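Local coordinates for beta-lactamase (Serratia marcescens, PDB 5GWA), which probably hydrolyses beta-lactam antibiotics to substituted beta-amino acids, as a plasmid-borne extended-spectrum class A enzyme that binds the inhibitor avibactam, at residues G28-F33 / G241-I246; K34-E39 / T163-V168; G234-P239 / S270-L275. One frame throughout, in Å; residues are numbered along the deposited sequence.

Overall arrangement
Interactions 1 and 3 sit close together at one end of the five-stranded antiparallel sheet of the class A beta-lactamase fold, about 8 Å apart between centres. They lie on neighbouring strands, 243-253 and 227-237 respectively, joined by backbone pairing of F244 with I236; both also touch one sulfate ion. Interaction 2, centred about 14 Å from interaction 1, lies where strand 34-37 ends and meets helix 164-175. That helix packs on A245 and helix 257-276 on F244, so the two cover opposite faces of the sheet. All three contacts are partly buried. Interaction 1 is polar at its solvent side, in interaction 2 the polar link runs through a sodium ion, and interaction 3 is apolar packing around an indole.

Interaction 1: G28-F33 / G241-I246; sequences GIEDNF and GKHFAI. With NA (sodium ion), chain R; SO4 (sulfate ion), chain C.
E30 and H243 meet through a two-pronged grip in which one carboxylate serves both a backbone and a side-chain donor of the same residue. E30 OE1 accepts from the backbone H243 N at 2.8 Å, while E30 OE2 accepts from H243 ND1 at 2.6 Å in a nearly straight bond (173°). Each oxygen uses its syn lone pair. OE2 lies almost in the imidazole plane, although the carboxylate as a whole is turned 38° from the ring. The E30 chain bends at chi2 (87°), which carries CD back toward the strand.

The other ring nitrogen is satisfied as well: H243 NE2 donates to O3 of a sulfate, probably from the crystallisation liquor, at 2.6 Å, and T237 OG1 shares that ion. With an acceptor at both nitrogens the imidazole is fixed in rotation, and the two anions would tend to favour its protonated form. The carbonyl H243 O has two partners: I29 N donates to it at 3.0 Å from above the carbonyl plane, and a sodium ion binds it at 3.0 Å. The same sodium is bound by E30 OE1 at 2.9 Å, so it bridges the two segments.

Beside these polar groups, I29 CG1 lies 3.5 Å from H243 CB, and I29 CD1 extends toward A245 CB. The aliphatic part of K242 crosses the E30 side chain, its CD against OE1 and CB. Within the turn, D31 OD1 accepts from F33 N, forming an Asx turn, and G28 N pairs with F33 O. G28 and F244 form an antiparallel non-hydrogen-bonded pair at the sheet end where strand 243-253 begins: 28-33 is the loop of the 21-28/34-37 beta hairpin, tied to that neighbouring strand by the E30-H243 bond and the sodium ion.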
loop_
_atom_site.group_PDB
_atom_site.type_symbol
_atom_site.label_atom_id
_atom_site.label_comp_id
_atom_site.label_asym_id
_atom_site.label_seq_id
_atom_site.Cartn_x
_atom_site.Cartn_y
_atom_site.Cartn_z
ATOM N N GLY A 28 1.573 -33.079 -8.386
ATOM C CA GLY A 28 2.964 -33.482 -8.221
ATOM C C GLY A 28 3.806 -33.038 -9.404
ATOM O O GLY A 28 3.356 -33.042 -10.531
ATOM N N ILE A 29 5.081 -32.707 -9.155
ATOM C CA ILE A 29 5.948 -32.286 -10.225
ATOM C C ILE A 29 6.544 -33.481 -10.944
ATOM O O ILE A 29 6.528 -33.569 -12.172
ATOM C CB ILE A 29 7.073 -31.354 -9.738
ATOM C CG1 ILE A 29 6.504 -30.047 -9.161
ATOM C CG2 ILE A 29 7.984 -30.995 -10.882
ATOM C CD1 ILE A 29 5.606 -29.308 -10.122
ATOM N N GLU A 30 7.034 -34.422 -10.151
ATOM C CA GLU A 30 7.726 -35.588 -10.701
ATOM C C GLU A 30 6.799 -36.794 -10.819
ATOM O O GLU A 30 6.994 -37.619 -11.702
ATOM C CB GLU A 30 8.947 -35.914 -9.848
ATOM C CG GLU A 30 10.013 -34.804 -9.823
ATOM C CD GLU A 30 9.783 -33.750 -8.739
ATOM O OE1 GLU A 30 8.896 -33.952 -7.884
ATOM O OE2 GLU A 30 10.587 -32.815 -8.701
ATOM N N ASP A 31 5.750 -36.851 -10.022
ATOM C CA ASP A 31 4.855 -38.023 -10.052
ATOM C C ASP A 31 3.441 -37.589 -10.459
ATOM O O ASP A 31 3.244 -36.448 -10.882
ATOM C CB ASP A 31 4.887 -38.755 -8.711
ATOM C CG ASP A 31 4.150 -38.026 -7.619
ATOM O OD1 ASP A 31 3.369 -37.096 -7.924
ATOM O OD2 ASP A 31 4.344 -38.398 -6.447
ATOM N N ASN A 32 2.475 -38.508 -10.393
ATOM C CA ASN A 32 1.155 -38.285 -10.975
ATOM C C ASN A 32 0.094 -37.791 -10.004
ATOM O O ASN A 32 -1.106 -37.824 -10.314
ATOM C CB ASN A 32 0.675 -39.574 -11.630
ATOM C CG ASN A 32 1.655 -40.073 -12.665
ATOM O OD1 ASN A 32 1.871 -39.416 -13.688
ATOM N ND2 ASN A 32 2.342 -41.170 -12.356
ATOM N N PHE A 33 0.525 -37.363 -8.828
ATOM C CA PHE A 33 -0.383 -36.942 -7.787
ATOM C C PHE A 33 -1.190 -35.739 -8.236
ATOM O O PHE A 33 -0.654 -34.824 -8.864
ATOM C CB PHE A 33 0.360 -36.584 -6.520
ATOM C CG PHE A 33 -0.544 -36.155 -5.408
ATOM C CD1 PHE A 33 -1.328 -37.095 -4.740
ATOM C CD2 PHE A 33 -0.692 -34.814 -5.088
ATOM C CE1 PHE A 33 -2.171 -36.713 -3.722
ATOM C CE2 PHE A 33 -1.534 -34.426 -4.060
ATOM C CZ PHE A 33 -2.276 -35.381 -3.378
ATOM N N GLY A 241 13.374 -34.206 -1.704
ATOM C CA GLY A 241 13.802 -33.491 -2.891
ATOM C C GLY A 241 12.749 -33.398 -3.978
ATOM O O GLY A 241 12.928 -32.664 -4.943
ATOM N N LYS A 242 11.687 -34.189 -3.865
ATOM C CA LYS A 242 10.625 -34.131 -4.838
ATOM C C LYS A 242 9.838 -32.850 -4.562
ATOM O O LYS A 242 9.963 -32.265 -3.467
ATOM C CB LYS A 242 9.710 -35.368 -4.708
ATOM C CG LYS A 242 10.340 -36.685 -5.164
ATOM C CD LYS A 242 10.441 -36.762 -6.677
ATOM C CE LYS A 242 11.550 -37.698 -7.145
ATOM N NZ LYS A 242 11.145 -39.128 -7.104
ATOM N N HIS A 243 8.900 -32.540 -5.462
ATOM C CA HIS A 243 8.168 -31.260 -5.409
ATOM C C HIS A 243 6.683 -31.421 -5.678
ATOM O O HIS A 243 6.284 -32.295 -6.426
ATOM C CB HIS A 243 8.708 -30.307 -6.455
ATOM C CG HIS A 243 10.184 -30.075 -6.354
ATOM N ND1 HIS A 243 11.094 -30.877 -7.004
ATOM C CD2 HIS A 243 10.907 -29.127 -5.715
ATOM C CE1 HIS A 243 12.328 -30.473 -6.719
ATOM N NE2 HIS A 243 12.240 -29.414 -5.937
ATOM N N PHE A 244 5.884 -30.531 -5.103
ATOM C CA PHE A 244 4.488 -30.417 -5.520
ATOM C C PHE A 244 4.117 -28.956 -5.738
ATOM O O PHE A 244 4.566 -28.073 -4.998
ATOM C CB PHE A 244 3.532 -31.134 -4.555
ATOM C CG PHE A 244 3.490 -30.580 -3.150
ATOM C CD1 PHE A 244 4.393 -30.998 -2.192
ATOM C CD2 PHE A 244 2.463 -29.737 -2.739
ATOM C CE1 PHE A 244 4.363 -30.490 -0.917
ATOM C CE2 PHE A 244 2.394 -29.266 -1.425
ATOM C CZ PHE A 244 3.325 -29.674 -0.501
ATOM N N ALA A 245 3.294 -28.735 -6.756
ATOM C CA ALA A 245 2.667 -27.437 -6.967
ATOM C C ALA A 245 1.326 -27.398 -6.272
ATOM O O ALA A 245 0.613 -28.413 -6.232
ATOM C CB ALA A 245 2.499 -27.178 -8.441
ATOM N N ILE A 246 1.066 -26.301 -5.569
ATOM C CA ILE A 246 -0.177 -26.141 -4.843
ATOM C C ILE A 246 -0.688 -24.710 -5.044
ATOM O O ILE A 246 0.074 -23.754 -5.072
ATOM C CB ILE A 246 -0.015 -26.485 -3.346
ATOM C CG1 ILE A 246 -1.305 -26.291 -2.557
ATOM C CG2 ILE A 246 1.127 -25.704 -2.724
ATOM C CD1 ILE A 246 -1.300 -27.005 -1.228
HETATM NA NA NA R . 6.348 -35.196 -7.170
HETATM S S SO4 C . 15.072 -27.083 -4.216
HETATM O O1 SO4 C . 16.111 -27.112 -5.258
HETATM O O2 SO4 C . 14.653 -25.687 -4.289
HETATM O O3 SO4 C . 14.083 -28.066 -4.702
HETATM O O4 SO4 C . 15.745 -27.501 -2.974
#

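Interaction 2: K34-E39 / T163-V168; sequences KLNVNE and TPDATV. With NA (sodium ion), chain K; NA (sodium ion), chain L.
N36 is the first residue of 34-39 to meet the helix: its side chain points at D165 and crosses that side chain at about a right angle, the end of the amide resting against D165 CB. The amide and carboxylate planes stand 66° apart. On its flanks, L35 and V37 pair through their backbones with strand 21-28, while their side chains pack on helix 4-15; the face bearing N36 is therefore the one turned to helix 164-175.

Beyond the strand the chain turns through N38, whose ND2 is held by V22 O, and arrives at E39, where the contact is concentrated. E39 uses chiefly its backbone carbonyl and CB. E39 O lies 3.4 Å from T163 CB and also 3.4 Å from P164 CD, so the pyrrolidine ring and the residue at the N-cap position close around it. E39 CB approaches D165 OD1 at 3.8 Å. The E39 carboxylate leads away from the helix, and its plane is nearly perpendicular to that of D165.

The polar link is made by sodium. One ion is bound by E39 O at 2.8 Å and by D165 OD1 at 2.7 Å, with two waters completing the ligands seen. A second is bound by T163 OG1 at 2.7 Å and by one water. D165 CG sits between its backbone N and carbonyl carbon (chi1 56°), folded back toward the helix start, where T163 OG1 donates to OD1 at 3.1 Å from above the carboxylate plane.

D165 OD1 is thus shared by a hydroxyl and a cation, and the cation joins an aspartate to a main-chain carbonyl, two acceptors that could not bond to each other directly. Its charge would also be expected to ease the repulsion between the carboxylates of D165 and E39.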
loop_
_atom_site.group_PDB
_atom_site.type_symbol
_atom_site.label_atom_id
_atom_site.label_comp_id
_atom_site.label_asym_id
_atom_site.label_seq_id
_atom_site.Cartn_x
_atom_site.Cartn_y
_atom_site.Cartn_z
ATOM N N LYS A 34 -2.495 -35.794 -7.983
ATOM C CA LYS A 34 -3.399 -34.739 -8.430
ATOM C C LYS A 34 -4.575 -34.653 -7.470
ATOM O O LYS A 34 -5.160 -35.688 -7.129
ATOM C CB LYS A 34 -3.856 -35.021 -9.859
ATOM C CG LYS A 34 -4.980 -34.129 -10.354
ATOM C CD LYS A 34 -5.250 -34.373 -11.836
ATOM C CE LYS A 34 -6.729 -34.573 -12.093
ATOM N NZ LYS A 34 -6.959 -34.979 -13.506
ATOM N N LEU A 35 -4.885 -33.441 -6.980
ATOM C CA LEU A 35 -6.023 -33.222 -6.109
ATOM C C LEU A 35 -6.647 -31.878 -6.441
ATOM O O LEU A 35 -5.925 -30.883 -6.541
ATOM C CB LEU A 35 -5.566 -33.241 -4.652
ATOM C CG LEU A 35 -6.681 -33.164 -3.612
ATOM C CD1 LEU A 35 -6.357 -34.107 -2.461
ATOM C CD2 LEU A 35 -6.876 -31.747 -3.108
ATOM N N ASN A 36 -7.973 -31.847 -6.601
ATOM C CA ASN A 36 -8.717 -30.622 -6.887
ATOM C C ASN A 36 -9.896 -30.530 -5.937
ATOM O O ASN A 36 -10.567 -31.540 -5.679
ATOM C CB ASN A 36 -9.243 -30.648 -8.307
ATOM C CG ASN A 36 -8.157 -30.545 -9.349
ATOM O OD1 ASN A 36 -7.213 -29.765 -9.230
ATOM N ND2 ASN A 36 -8.264 -31.374 -10.369
ATOM N N VAL A 37 -10.161 -29.338 -5.411
ATOM C CA VAL A 37 -11.331 -29.048 -4.599
ATOM C C VAL A 37 -11.966 -27.747 -5.081
ATOM O O VAL A 37 -11.281 -26.735 -5.208
ATOM C CB VAL A 37 -10.985 -28.926 -3.104
ATOM C CG1 VAL A 37 -12.221 -28.573 -2.292
ATOM C CG2 VAL A 37 -10.338 -30.212 -2.619
ATOM N N ASN A 38 -13.266 -27.767 -5.377
ATOM C CA ASN A 38 -13.998 -26.585 -5.795
ATOM C C ASN A 38 -13.338 -25.919 -7.001
ATOM O O ASN A 38 -13.381 -24.706 -7.147
ATOM C CB ASN A 38 -14.177 -25.617 -4.641
ATOM C CG ASN A 38 -14.936 -26.222 -3.495
ATOM O OD1 ASN A 38 -15.864 -27.001 -3.689
ATOM N ND2 ASN A 38 -14.532 -25.884 -2.270
ATOM N N GLU A 39 -12.815 -26.730 -7.911
ATOM C CA GLU A 39 -11.927 -26.229 -8.952
ATOM C C GLU A 39 -12.602 -25.637 -10.175
ATOM O O GLU A 39 -11.915 -25.080 -11.033
ATOM C CB GLU A 39 -10.904 -27.289 -9.381
ATOM C CG GLU A 39 -11.462 -28.370 -10.307
ATOM C CD GLU A 39 -12.266 -29.469 -9.630
ATOM O OE1 GLU A 39 -12.499 -29.475 -8.394
ATOM O OE2 GLU A 39 -12.674 -30.372 -10.414
ATOM N N THR A 163 -9.009 -20.764 -12.620
ATOM C CA THR A 163 -9.299 -21.968 -11.896
ATOM C C THR A 163 -8.049 -22.407 -11.143
ATOM O O THR A 163 -6.945 -22.069 -11.507
ATOM C CB THR A 163 -9.744 -23.118 -12.785
ATOM O OG1 THR A 163 -8.724 -23.419 -13.732
ATOM C CG2 THR A 163 -11.078 -22.807 -13.482
ATOM N N PRO A 164 -8.217 -23.148 -10.039
ATOM C CA PRO A 164 -6.991 -23.497 -9.282
ATOM C C PRO A 164 -6.120 -24.525 -9.996
ATOM O O PRO A 164 -4.893 -24.515 -9.850
ATOM C CB PRO A 164 -7.495 -24.040 -7.960
ATOM C CG PRO A 164 -8.969 -23.849 -7.940
ATOM C CD PRO A 164 -9.448 -23.478 -9.320
ATOM N N ASP A 165 -6.746 -25.452 -10.721
ATOM C CA ASP A 165 -6.011 -26.428 -11.498
ATOM C C ASP A 165 -5.240 -25.805 -12.645
ATOM O O ASP A 165 -4.098 -26.188 -12.862
ATOM C CB ASP A 165 -6.890 -27.606 -11.937
ATOM C CG ASP A 165 -8.118 -27.190 -12.709
ATOM O OD1 ASP A 165 -8.805 -26.212 -12.369
ATOM O OD2 ASP A 165 -8.448 -27.894 -13.688
ATOM N N ALA A 166 -5.759 -24.732 -13.240
ATOM C CA ALA A 166 -4.958 -24.001 -14.233
ATOM C C ALA A 166 -3.644 -23.553 -13.582
ATOM O O ALA A 166 -2.563 -23.618 -14.192
ATOM C CB ALA A 166 -5.701 -22.822 -14.784
ATOM N N THR A 167 -3.744 -22.986 -12.389
ATOM C CA THR A 167 -2.565 -22.462 -11.756
ATOM C C THR A 167 -1.494 -23.512 -11.573
ATOM O O THR A 167 -0.325 -23.264 -11.882
ATOM C CB THR A 167 -2.902 -21.841 -10.397
ATOM O OG1 THR A 167 -3.996 -20.923 -10.539
ATOM C CG2 THR A 167 -1.705 -21.159 -9.819
ATOM N N VAL A 168 -1.855 -24.671 -11.027
ATOM C CA VAL A 168 -0.838 -25.679 -10.783
ATOM C C VAL A 168 -0.329 -26.320 -12.098
ATOM O O VAL A 168 0.848 -26.673 -12.166
ATOM C CB VAL A 168 -1.233 -26.748 -9.767
ATOM C CG1 VAL A 168 -1.429 -26.165 -8.383
ATOM C CG2 VAL A 168 -2.450 -27.546 -10.235
HETATM NA NA NA K . -11.313 -26.374 -13.448
HETATM NA NA NA L . -8.693 -25.441 -15.569
HETATM O O HOH W 1 -12.241 -28.845 -14.168
HETATM O O HOH W 2 -13.097 -25.922 -15.416
HETATM O O HOH W 3 -6.505 -25.226 -17.183
#

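Interaction 3: G234-P239 / S270-L275; sequences GIITLP and SVWDYL. With SO4 (sulfate ion), chain C.
W272 inserts its indole between helix 257-276 and the end of strand 227-237, the packing by which the C-terminal helix of the class A beta-lactamase fold lies over its antiparallel sheet. Its chi1 of 171° sets CG anti to the backbone N, and the six-membered part of the indole reaches 236-239.

Apolar contacts dominate. I236 CG2 meets the ring edge near its plane, 3.8 Å from W272 CZ3. L238 slides past the indole in the opposite direction, and its CD2 lies 3.9 Å from W272 CE3 while also touching L275 CB at 4.0 Å, one methyl thereby serving two helix residues a turn apart. P239 reaches W272 tip to tip, with P239 CD 3.6 Å from W272 CH2. L206, P207 and T210 add further contacts to the indole, and F244 of the adjacent strand packs on L275.

Polar elements are few. On the strand's other side, T237 points away from the helix, and its OG1 donates to sulfate O3 at 3.0 Å. The backbone carbonyl of the same residue faces the indole: T237 O lies in the ring plane at the edge, 3.4 Å from W272 CZ3.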
loop_
_atom_site.group_PDB
_atom_site.type_symbol
_atom_site.label_atom_id
_atom_site.label_comp_id
_atom_site.label_asym_id
_atom_site.label_seq_id
_atom_site.Cartn_x
_atom_site.Cartn_y
_atom_site.Cartn_z
ATOM N N GLY A 234 2.280 -21.869 -5.296
ATOM C CA GLY A 234 3.732 -22.123 -5.346
ATOM C C GLY A 234 4.105 -23.550 -5.557
ATOM O O GLY A 234 3.255 -24.409 -5.804
ATOM N N ILE A 235 5.402 -23.785 -5.437
ATOM C CA ILE A 235 5.980 -25.125 -5.555
ATOM C C ILE A 235 6.744 -25.398 -4.281
ATOM O O ILE A 235 7.562 -24.568 -3.859
ATOM C CB ILE A 235 6.928 -25.262 -6.755
ATOM C CG1 ILE A 235 6.282 -24.767 -8.046
ATOM C CG2 ILE A 235 7.402 -26.728 -6.897
ATOM C CD1 ILE A 235 6.702 -23.360 -8.399
ATOM N N ILE A 236 6.507 -26.562 -3.674
ATOM C CA ILE A 236 7.099 -26.887 -2.397
ATOM C C ILE A 236 8.014 -28.101 -2.545
ATOM O O ILE A 236 7.666 -29.074 -3.227
ATOM C CB ILE A 236 5.994 -27.141 -1.372
ATOM C CG1 ILE A 236 5.161 -25.854 -1.248
ATOM C CG2 ILE A 236 6.542 -27.542 -0.026
ATOM C CD1 ILE A 236 4.000 -25.920 -0.295
ATOM N N THR A 237 9.148 -28.037 -1.861
ATOM C CA THR A 237 10.125 -29.123 -1.854
ATOM C C THR A 237 9.883 -29.993 -0.642
ATOM O O THR A 237 9.877 -29.542 0.497
ATOM C CB THR A 237 11.552 -28.589 -1.829
ATOM O OG1 THR A 237 11.726 -27.661 -2.896
ATOM C CG2 THR A 237 12.576 -29.742 -1.962
ATOM N N LEU A 238 9.748 -31.285 -0.919
ATOM C CA LEU A 238 9.574 -32.281 0.126
ATOM C C LEU A 238 10.928 -32.669 0.736
ATOM O O LEU A 238 11.974 -32.370 0.167
ATOM C CB LEU A 238 8.858 -33.502 -0.462
ATOM C CG LEU A 238 7.372 -33.259 -0.831
ATOM C CD1 LEU A 238 6.966 -34.224 -1.911
ATOM C CD2 LEU A 238 6.504 -33.374 0.399
ATOM N N PRO A 239 10.895 -33.396 1.853
ATOM C CA PRO A 239 12.143 -33.756 2.507
ATOM C C PRO A 239 13.024 -34.658 1.678
ATOM O O PRO A 239 14.224 -34.759 1.983
ATOM C CB PRO A 239 11.675 -34.448 3.787
ATOM C CG PRO A 239 10.292 -33.915 4.024
ATOM C CD PRO A 239 9.729 -33.824 2.643
ATOM N N SER A 270 -1.998 -30.367 5.543
ATOM C CA SER A 270 -2.676 -31.643 5.288
ATOM C C SER A 270 -2.042 -32.320 4.083
ATOM O O SER A 270 -1.760 -33.522 4.108
ATOM C CB SER A 270 -4.181 -31.472 5.034
ATOM O OG SER A 270 -4.880 -31.099 6.221
ATOM N N VAL A 271 -1.794 -31.548 3.027
ATOM C CA VAL A 271 -1.227 -32.110 1.811
ATOM C C VAL A 271 0.210 -32.566 2.056
ATOM O O VAL A 271 0.610 -33.644 1.638
ATOM C CB VAL A 271 -1.291 -31.089 0.647
ATOM C CG1 VAL A 271 -0.559 -31.588 -0.572
ATOM C CG2 VAL A 271 -2.734 -30.774 0.304
ATOM N N TRP A 272 0.977 -31.716 2.728
ATOM C CA TRP A 272 2.350 -32.027 3.116
ATOM C C TRP A 272 2.395 -33.328 3.927
ATOM O O TRP A 272 3.157 -34.233 3.592
ATOM C CB TRP A 272 2.934 -30.859 3.917
ATOM C CG TRP A 272 4.251 -31.137 4.552
ATOM C CD1 TRP A 272 4.465 -31.698 5.793
ATOM C CD2 TRP A 272 5.543 -30.857 4.019
ATOM N NE1 TRP A 272 5.801 -31.769 6.050
ATOM C CE2 TRP A 272 6.491 -31.356 4.938
ATOM C CE3 TRP A 272 6.002 -30.342 2.807
ATOM C CZ2 TRP A 272 7.858 -31.140 4.777
ATOM C CZ3 TRP A 272 7.373 -30.182 2.629
ATOM C CH2 TRP A 272 8.284 -30.628 3.589
ATOM N N ASP A 273 1.556 -33.422 4.956
ATOM C CA ASP A 273 1.558 -34.599 5.828
ATOM C C ASP A 273 1.265 -35.862 5.020
ATOM O O ASP A 273 1.911 -36.863 5.223
ATOM C CB ASP A 273 0.538 -34.451 6.973
ATOM C CG ASP A 273 1.010 -33.520 8.068
ATOM O OD1 ASP A 273 2.223 -33.191 8.131
ATOM O OD2 ASP A 273 0.171 -33.155 8.916
ATOM N N TYR A 274 0.334 -35.800 4.067
ATOM C CA TYR A 274 0.021 -36.933 3.195
ATOM C C TYR A 274 1.199 -37.326 2.304
ATOM O O TYR A 274 1.581 -38.518 2.198
ATOM C CB TYR A 274 -1.199 -36.608 2.325
ATOM C CG TYR A 274 -1.541 -37.724 1.367
ATOM C CD1 TYR A 274 -2.245 -38.836 1.803
ATOM C CD2 TYR A 274 -1.042 -37.728 0.070
ATOM C CE1 TYR A 274 -2.497 -39.898 0.945
ATOM C CE2 TYR A 274 -1.294 -38.777 -0.791
ATOM C CZ TYR A 274 -2.012 -39.865 -0.343
ATOM O OH TYR A 274 -2.282 -40.900 -1.209
ATOM N N LEU A 275 1.812 -36.338 1.669
ATOM C CA LEU A 275 2.882 -36.637 0.740
ATOM C C LEU A 275 4.176 -37.101 1.444
ATOM O O LEU A 275 4.948 -37.806 0.838
ATOM C CB LEU A 275 3.176 -35.442 -0.195
ATOM C CG LEU A 275 2.017 -35.047 -1.098
ATOM C CD1 LEU A 275 2.344 -33.736 -1.804
ATOM C CD2 LEU A 275 1.713 -36.120 -2.123
HETATM S S SO4 C . 15.072 -27.083 -4.216
HETATM O O1 SO4 C . 16.111 -27.112 -5.258
HETATM O O2 SO4 C . 14.653 -25.687 -4.289
HETATM O O3 SO4 C . 14.083 -28.066 -4.702
HETATM O O4 SO4 C . 15.745 -27.501 -2.974
#